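Local coordinates for protein acetyltransferase, GNAT family (Enterococcus faecalis, PDB 1U6M) that probably transfers an acyl group, most likely acetyl from acetyl-CoA, to an acceptor substrate, as members of the GNAT acetyltransferase family do, at residues 11-16 against 38-43; 44-49 against 88-93. All blocks are in the same frame, centred on the assembly; numbering follows the deposited sequence.

Contact 1 of 2, residues 11-16 against 38-43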
ATOM      1  N   ASP A  11      -7.264  11.720  -7.062  1.00 25.46           N
ATOM      2  CA  ASP A  11      -7.617  10.565  -6.260  1.00 23.99           C
ATOM      3  C   ASP A  11      -7.163  10.662  -4.794  1.00 23.04           C
ATOM      4  O   ASP A  11      -7.319   9.705  -4.036  1.00 23.73           O
ATOM      5  CB  ASP A  11      -7.040   9.301  -6.876  1.00 24.08           C
ATOM      6  CG  ASP A  11      -7.616   8.999  -8.264  1.00 23.70           C
ATOM      7  OD1 ASP A  11      -8.852   9.109  -8.511  1.00 25.89           O
ATOM      8  OD2 ASP A  11      -6.798   8.655  -9.119  1.00 23.74           O
ATOM      9  N   GLY A  12      -6.642  11.817  -4.386  1.00 22.40           N
ATOM     10  CA  GLY A  12      -6.155  12.036  -3.016  1.00 21.51           C
ATOM     11  C   GLY A  12      -7.122  11.692  -1.906  1.00 21.31           C
ATOM     12  O   GLY A  12      -6.787  10.906  -1.021  1.00 21.40           O
ATOM     13  N   GLN A  13      -8.318  12.268  -1.923  1.00 21.26           N
ATOM     14  CA  GLN A  13      -9.293  11.983  -0.862  1.00 21.51           C
ATOM     15  C   GLN A  13      -9.687  10.498  -0.864  1.00 21.71           C
ATOM     16  O   GLN A  13      -9.795   9.876   0.227  1.00 22.53           O
ATOM     17  CB  GLN A  13     -10.536  12.880  -1.016  1.00 22.45           C
ATOM     18  CG  GLN A  13     -10.288  14.389  -0.798  1.00 24.67           C
ATOM     19  CD  GLN A  13     -10.268  14.715   0.673  1.00 28.25           C
ATOM     20  OE1 GLN A  13     -11.076  14.170   1.432  1.00 30.31           O
ATOM     21  NE2 GLN A  13      -9.322  15.553   1.103  1.00 29.38           N
ATOM     22  N   ALA A  14      -9.859   9.902  -2.061  1.00 20.92           N
ATOM     23  CA  ALA A  14     -10.276   8.495  -2.120  1.00 21.05           C
ATOM     24  C   ALA A  14      -9.187   7.557  -1.570  1.00 19.96           C
ATOM     25  O   ALA A  14      -9.471   6.649  -0.840  1.00 20.28           O
ATOM     26  CB  ALA A  14     -10.727   8.074  -3.606  1.00 21.49           C
ATOM     27  N   ILE A  15      -7.939   7.826  -1.917  1.00 19.12           N
ATOM     28  CA  ILE A  15      -6.815   7.078  -1.425  1.00 18.45           C
ATOM     29  C   ILE A  15      -6.720   7.254   0.095  1.00 18.99           C
ATOM     30  O   ILE A  15      -6.560   6.269   0.831  1.00 18.73           O
ATOM     31  CB  ILE A  15      -5.461   7.588  -2.084  1.00 18.25           C
ATOM     32  CG1 ILE A  15      -5.406   7.313  -3.569  1.00 15.82           C
ATOM     33  CG2 ILE A  15      -4.259   7.009  -1.362  1.00 17.10           C
ATOM     34  CD1 ILE A  15      -4.278   8.118  -4.265  1.00 17.73           C
ATOM     35  N   ALA A  16      -6.850   8.505   0.554  1.00 19.30           N
ATOM     36  CA  ALA A  16      -6.785   8.839   1.993  1.00 20.35           C
ATOM     37  C   ALA A  16      -7.847   8.092   2.820  1.00 21.91           C
ATOM     38  O   ALA A  16      -7.547   7.580   3.914  1.00 22.81           O
ATOM     39  CB  ALA A  16      -6.871  10.386   2.189  1.00 20.01           C
ATOM     40  N   GLN A  38      -9.584  15.250   9.840  1.00 43.64           N
ATOM     41  CA  GLN A  38      -8.262  15.925   9.744  1.00 40.90           C
ATOM     42  C   GLN A  38      -7.218  14.936   9.274  1.00 34.97           C
ATOM     43  O   GLN A  38      -6.363  15.307   8.517  1.00 32.05           O
ATOM     44  CB  GLN A  38      -7.763  16.584  11.063  1.00 41.44           C
ATOM     45  CG  GLN A  38      -8.746  17.530  11.757  1.00 45.98           C
ATOM     46  CD  GLN A  38      -8.330  17.948  13.204  1.00 46.35           C
ATOM     47  OE1 GLN A  38      -7.961  17.110  14.098  1.00 51.02           O
ATOM     48  NE2 GLN A  38      -8.442  19.246  13.445  1.00 48.79           N
ATOM     49  N   MET A  39      -7.289  13.701   9.759  1.00 31.14           N
ATOM     50  CA  MET A  39      -6.392  12.660   9.279  1.00 30.70           C
ATOM     51  C   MET A  39      -6.544  12.442   7.752  1.00 29.38           C
ATOM     52  O   MET A  39      -5.549  12.327   7.055  1.00 29.12           O
ATOM     53  CB  MET A  39      -6.453  11.342  10.075  1.00 29.98           C
ATOM     54  CG  MET A  39      -5.228  10.379   9.772  1.00 31.80           C
ATOM     55  SD  MET A  39      -3.526  10.890  10.360  1.00 32.88           S
ATOM     56  CE  MET A  39      -4.000  10.897  12.019  1.00 34.88           C
ATOM     57  N   ILE A  40      -7.776  12.445   7.244  1.00 28.71           N
ATOM     58  CA  ILE A  40      -8.040  12.277   5.820  1.00 28.19           C
ATOM     59  C   ILE A  40      -7.408  13.429   5.052  1.00 27.75           C
ATOM     60  O   ILE A  40      -6.680  13.176   4.075  1.00 28.20           O
ATOM     61  CB  ILE A  40      -9.552  12.046   5.560  1.00 28.42           C
ATOM     62  CG1 ILE A  40      -9.935  10.659   6.101  1.00 30.65           C
ATOM     63  CG2 ILE A  40      -9.908  12.203   4.082  1.00 27.95           C
ATOM     64  CD1 ILE A  40     -11.413  10.284   5.984  1.00 30.23           C
ATOM     65  N   ASP A  41      -7.588  14.668   5.510  1.00 27.04           N
ATOM     66  CA  ASP A  41      -6.950  15.829   4.866  1.00 28.21           C
ATOM     67  C   ASP A  41      -5.410  15.784   4.819  1.00 26.70           C
ATOM     68  O   ASP A  41      -4.785  16.165   3.834  1.00 27.07           O
ATOM     69  CB  ASP A  41      -7.431  17.149   5.532  1.00 30.60           C
ATOM     70  CG  ASP A  41      -8.912  17.534   5.118  1.00 38.12           C
ATOM     71  OD1 ASP A  41      -9.858  16.756   5.365  1.00 45.60           O
ATOM     72  OD2 ASP A  41      -9.148  18.610   4.538  1.00 44.30           O
ATOM     73  N   LEU A  42      -4.800  15.282   5.887  1.00 24.59           N
ATOM     74  CA  LEU A  42      -3.362  15.204   6.013  1.00 22.67           C
ATOM     75  C   LEU A  42      -2.833  14.146   5.030  1.00 21.19           C
ATOM     76  O   LEU A  42      -1.940  14.421   4.255  1.00 19.83           O
ATOM     77  CB  LEU A  42      -3.016  14.814   7.467  1.00 21.77           C
ATOM     78  CG  LEU A  42      -3.230  15.892   8.560  1.00 22.22           C
ATOM     79  CD1 LEU A  42      -3.081  15.298  10.023  1.00 22.17           C
ATOM     80  CD2 LEU A  42      -2.326  17.130   8.392  1.00 18.93           C
ATOM     81  N   LEU A  43      -3.375  12.932   5.110  1.00 20.94           N
ATOM     82  CA  LEU A  43      -3.119  11.869   4.143  1.00 21.28           C
ATOM     83  C   LEU A  43      -3.264  12.350   2.712  1.00 21.55           C
ATOM     84  O   LEU A  43      -2.326  12.148   1.917  1.00 22.77           O
ATOM     85  CB  LEU A  43      -4.068  10.684   4.418  1.00 21.09           C
ATOM     86  CG  LEU A  43      -3.791   9.959   5.735  1.00 20.68           C
ATOM     87  CD1 LEU A  43      -4.940   8.959   6.156  1.00 15.57           C
ATOM     88  CD2 LEU A  43      -2.366   9.243   5.674  1.00 20.53           C
TER
HETATM   89  O   HOH W   1     -11.555  15.207   4.568  1.00 51.36           O
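The carboxamide of Gln-13 and the carboxylate of Asp-41 are the flat groups here, and neither stacks on the other. Gln-13 presents its oxygen end: OE1 touches methyl CG2 of Ile-40 at 3.5 Å, the methyl lying off the amide plane and beyond the oxygen. A bend at chi2 (-81°) carries the amide across to the facing helix, and it crosses the Ile-40 side chain at about a right angle. Asp-41 points its CB away, yet its carboxylate swings back; a water is placed to donate to OD1 (2.4 Å) and weakly to Gln-13 OE1, though it need not serve both. Helices 12-25 and 36-47, the two that follow the first strand in this GNAT fold, meet here; the axes of 12-16 and 38-43 approach to 8.5 Å, their N-to-C directions 121° apart. Ala-16 fills the crossing: its CB meets the backbone O of Ile-40 at 3.4 Å and CB of Leu-43 at 3.6 Å, so a small methyl brings backbone close to backbone. Ile-40 CG2, anti to its backbone N, also packs on Ala-16 CB at 4.0 Å. Leu-43 also touches Val-19 and Leu-23, and Ile-40 touches Leu-20.

Contact 2 of 2, residues 44-49 against 88-93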
ATOM      1  N   ALA A  44      -4.383  13.035   2.383  1.00 22.12           N
ATOM      2  CA  ALA A  44      -4.644  13.505   0.973  1.00 22.47           C
ATOM      3  C   ALA A  44      -3.606  14.440   0.515  1.00 23.83           C
ATOM      4  O   ALA A  44      -3.104  14.341  -0.630  1.00 25.55           O
ATOM      5  CB  ALA A  44      -5.987  14.144   0.816  1.00 21.67           C
ATOM      6  N   GLU A  45      -3.233  15.353   1.395  1.00 24.29           N
ATOM      7  CA  GLU A  45      -2.136  16.247   1.068  1.00 25.23           C
ATOM      8  C   GLU A  45      -0.822  15.484   0.841  1.00 23.62           C
ATOM      9  O   GLU A  45      -0.090  15.832  -0.058  1.00 24.04           O
ATOM     10  CB  GLU A  45      -1.992  17.328   2.162  1.00 26.13           C
ATOM     11  CG  GLU A  45      -0.933  18.390   1.847  1.00 27.92           C
ATOM     12  CD  GLU A  45      -0.838  19.512   2.916  1.00 27.90           C
ATOM     13  OE1 GLU A  45       0.220  20.220   2.900  1.00 27.32           O
ATOM     14  OE2 GLU A  45      -1.812  19.660   3.744  1.00 30.10           O
ATOM     15  N   ALA A  46      -0.513  14.438   1.621  1.00 22.45           N
ATOM     16  CA  ALA A  46       0.787  13.710   1.432  1.00 21.66           C
ATOM     17  C   ALA A  46       0.841  12.903   0.060  1.00 21.53           C
ATOM     18  O   ALA A  46       1.878  12.713  -0.570  1.00 20.72           O
ATOM     19  CB  ALA A  46       1.072  12.793   2.649  1.00 19.22           C
ATOM     20  N   THR A  47      -0.326  12.413  -0.332  1.00 22.09           N
ATOM     21  CA  THR A  47      -0.658  11.804  -1.635  1.00 22.86           C
ATOM     22  C   THR A  47      -0.117  12.550  -2.882  1.00 24.16           C
ATOM     23  O   THR A  47       0.206  11.915  -3.912  1.00 24.65           O
ATOM     24  CB  THR A  47      -2.192  11.677  -1.623  1.00 22.42           C
ATOM     25  OG1 THR A  47      -2.542  10.345  -1.255  1.00 21.73           O
ATOM     26  CG2 THR A  47      -2.825  12.120  -2.813  1.00 20.67           C
ATOM     27  N   ALA A  48       0.009  13.873  -2.763  1.00 24.38           N
ATOM     28  CA  ALA A  48       0.473  14.718  -3.848  1.00 25.32           C
ATOM     29  C   ALA A  48       1.979  14.643  -4.012  1.00 26.78           C
ATOM     30  O   ALA A  48       2.468  14.983  -5.060  1.00 29.04           O
ATOM     31  CB  ALA A  48      -0.003  16.175  -3.671  1.00 23.70           C
ATOM     32  N   TYR A  49       2.720  14.145  -3.021  1.00 27.68           N
ATOM     33  CA  TYR A  49       4.195  13.956  -3.133  1.00 27.57           C
ATOM     34  C   TYR A  49       4.558  12.691  -3.912  1.00 28.20           C
ATOM     35  O   TYR A  49       4.141  11.600  -3.547  1.00 27.87           O
ATOM     36  CB  TYR A  49       4.813  13.828  -1.745  1.00 27.24           C
ATOM     37  CG  TYR A  49       4.753  15.096  -0.900  1.00 26.43           C
ATOM     38  CD1 TYR A  49       3.542  15.563  -0.394  1.00 24.03           C
ATOM     39  CD2 TYR A  49       5.934  15.810  -0.585  1.00 27.63           C
ATOM     40  CE1 TYR A  49       3.480  16.719   0.365  1.00 27.03           C
ATOM     41  CE2 TYR A  49       5.898  17.005   0.220  1.00 25.95           C
ATOM     42  CZ  TYR A  49       4.678  17.424   0.675  1.00 27.84           C
ATOM     43  OH  TYR A  49       4.597  18.548   1.424  1.00 29.97           O
ATOM     44  N   ARG A  88       5.462  13.219   7.259  1.00 24.33           N
ATOM     45  CA  ARG A  88       6.132  14.008   8.325  1.00 24.93           C
ATOM     46  C   ARG A  88       6.253  15.514   7.981  1.00 25.42           C
ATOM     47  O   ARG A  88       6.036  16.348   8.831  1.00 25.50           O
ATOM     48  CB  ARG A  88       7.496  13.405   8.625  1.00 24.20           C
ATOM     49  CG  ARG A  88       7.387  11.891   8.998  1.00 23.98           C
ATOM     50  CD  ARG A  88       8.589  11.377   9.740  1.00 20.36           C
ATOM     51  NE  ARG A  88       8.500   9.947   9.964  1.00 19.67           N
ATOM     52  CZ  ARG A  88       7.796   9.396  10.936  1.00 16.97           C
ATOM     53  NH1 ARG A  88       7.139  10.167  11.790  1.00 15.41           N
ATOM     54  NH2 ARG A  88       7.756   8.078  11.057  1.00 14.56           N
ATOM     55  N   GLU A  89       6.540  15.831   6.726  1.00 26.23           N
ATOM     56  CA  GLU A  89       6.572  17.174   6.208  1.00 28.93           C
ATOM     57  C   GLU A  89       5.225  17.864   6.279  1.00 26.89           C
ATOM     58  O   GLU A  89       5.149  19.025   6.668  1.00 28.05           O
ATOM     59  CB  GLU A  89       7.018  17.172   4.741  1.00 29.63           C
ATOM     60  CG  GLU A  89       8.517  17.019   4.484  1.00 33.47           C
ATOM     61  CD  GLU A  89       8.842  17.166   2.966  1.00 36.75           C
ATOM     62  OE1 GLU A  89       8.512  18.285   2.371  1.00 43.25           O
ATOM     63  OE2 GLU A  89       9.377  16.138   2.386  1.00 42.24           O
ATOM     64  N   VAL A  90       4.173  17.160   5.867  1.00 25.19           N
ATOM     65  CA  VAL A  90       2.792  17.618   5.954  1.00 22.23           C
ATOM     66  C   VAL A  90       2.402  17.855   7.417  1.00 22.79           C
ATOM     67  O   VAL A  90       1.814  18.897   7.714  1.00 23.74           O
ATOM     68  CB  VAL A  90       1.798  16.603   5.238  1.00 21.55           C
ATOM     69  CG1 VAL A  90       0.377  16.799   5.649  1.00 15.83           C
ATOM     70  CG2 VAL A  90       2.020  16.581   3.726  1.00 19.86           C
ATOM     71  N   PHE A  91       2.660  16.905   8.315  1.00 21.90           N
ATOM     72  CA  PHE A  91       2.533  17.158   9.786  1.00 23.68           C
ATOM     73  C   PHE A  91       3.235  18.432  10.287  1.00 25.29           C
ATOM     74  O   PHE A  91       2.624  19.253  10.948  1.00 26.67           O
ATOM     75  CB  PHE A  91       3.034  15.967  10.623  1.00 22.91           C
ATOM     76  CG  PHE A  91       2.008  14.904  10.827  1.00 21.24           C
ATOM     77  CD1 PHE A  91       1.316  14.363   9.739  1.00 21.22           C
ATOM     78  CD2 PHE A  91       1.701  14.469  12.095  1.00 21.17           C
ATOM     79  CE1 PHE A  91       0.337  13.394   9.912  1.00 23.28           C
ATOM     80  CE2 PHE A  91       0.712  13.493  12.297  1.00 23.40           C
ATOM     81  CZ  PHE A  91       0.039  12.944  11.172  1.00 23.98           C
ATOM     82  N   LYS A  92       4.503  18.611   9.972  1.00 27.24           N
ATOM     83  CA  LYS A  92       5.219  19.845  10.374  1.00 29.33           C
ATOM     84  C   LYS A  92       4.569  21.165   9.867  1.00 29.87           C
ATOM     85  O   LYS A  92       4.353  22.086  10.627  1.00 30.29           O
ATOM     86  CB  LYS A  92       6.672  19.748   9.959  1.00 30.23           C
ATOM     87  CG  LYS A  92       7.471  21.036  10.110  1.00 36.23           C
ATOM     88  CD  LYS A  92       8.866  20.700  10.594  1.00 44.10           C
ATOM     89  CE  LYS A  92       9.867  21.802  10.233  1.00 48.89           C
ATOM     90  NZ  LYS A  92      11.216  21.204  10.453  1.00 52.75           N
ATOM     91  N   LYS A  93       4.232  21.220   8.581  1.00 30.12           N
ATOM     92  CA  LYS A  93       3.405  22.267   8.003  1.00 29.65           C
ATOM     93  C   LYS A  93       2.126  22.615   8.778  1.00 28.50           C
ATOM     94  O   LYS A  93       1.735  23.776   8.799  1.00 29.54           O
ATOM     95  CB  LYS A  93       3.017  21.883   6.570  1.00 30.17           C
ATOM     96  CG  LYS A  93       4.097  22.111   5.594  1.00 32.17           C
ATOM     97  CD  LYS A  93       3.502  22.126   4.218  1.00 38.75           C
ATOM     98  CE  LYS A  93       4.634  22.132   3.227  1.00 43.24           C
ATOM     99  NZ  LYS A  93       4.099  22.014   1.847  1.00 46.15           N
TER
HETATM  100  O   HOH W   2       2.081  20.116   1.224  1.00 37.49           O
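Apolar packing centres on Val-90, whose CG2 sits between three residues of 44-49. That methyl, anti to the carbonyl carbon of Val-90, approaches CE1 of Tyr-49 obliquely at 3.7 Å and lies over the backbone of Ala-46, 3.9 Å from its CA. The aliphatic part of Glu-45 slides past in the opposite direction, CG 3.9 Å from Val-90 CG2; its extended chain, with CG anti to the backbone N (chi1 -175°), carries the carboxylate along Val-90 toward Lys-93.

The polar contacts gather about one water. It donates to Glu-45 OE1, accepts from Lys-93 NZ at 2.8 Å and is hydrogen-bonded to Tyr-49 OH, joining three side chains that make no direct hydrogen bond across the segments. Tyr-49 and Lys-93 reach toward each other tip to tip, and Glu-45 OE1 stays 4.4 Å from Lys-93 NZ, too far for a salt bridge although the charges probably attract. The other carboxylate oxygen, Glu-45 OE2, is held by His-94 NE2.

At the ring edge of Tyr-49, Glu-89 OE1 lies near the plane, 3.6 Å from CE2, with carboxylate and ring 85° apart; the backbone O of Glu-45 also lies in plane there.

Helix 85-93, between strands 67-76 and 112-120 in sequence, packs against the last turn of helix 36-47 and the loop that follows, and Leu-42, earlier in that helix, touches Val-90 and Phe-91.

Contacts 1 and 2 follow each other in series along the chain and share helix 36-47, whose residues 38-43 serve the first and whose last turn, with the loop after it, serves the second; their centres are 10 Å apart. Contact 1 ties that helix to helix 12-25, contact 2 to helix 85-93, so it lies between the two and packs on both, on one side of the chain's centre. The two contacts touch directly: Ala-44 packs on Gln-13 and Ala-16, Thr-47 on Gly-12, and Val-90 on Leu-42. In the GNAT fold the helices after the first strand commonly help shape the acceptor side, so helices 12-25 and 36-47, and with them contact 1, may lie near the substrate region.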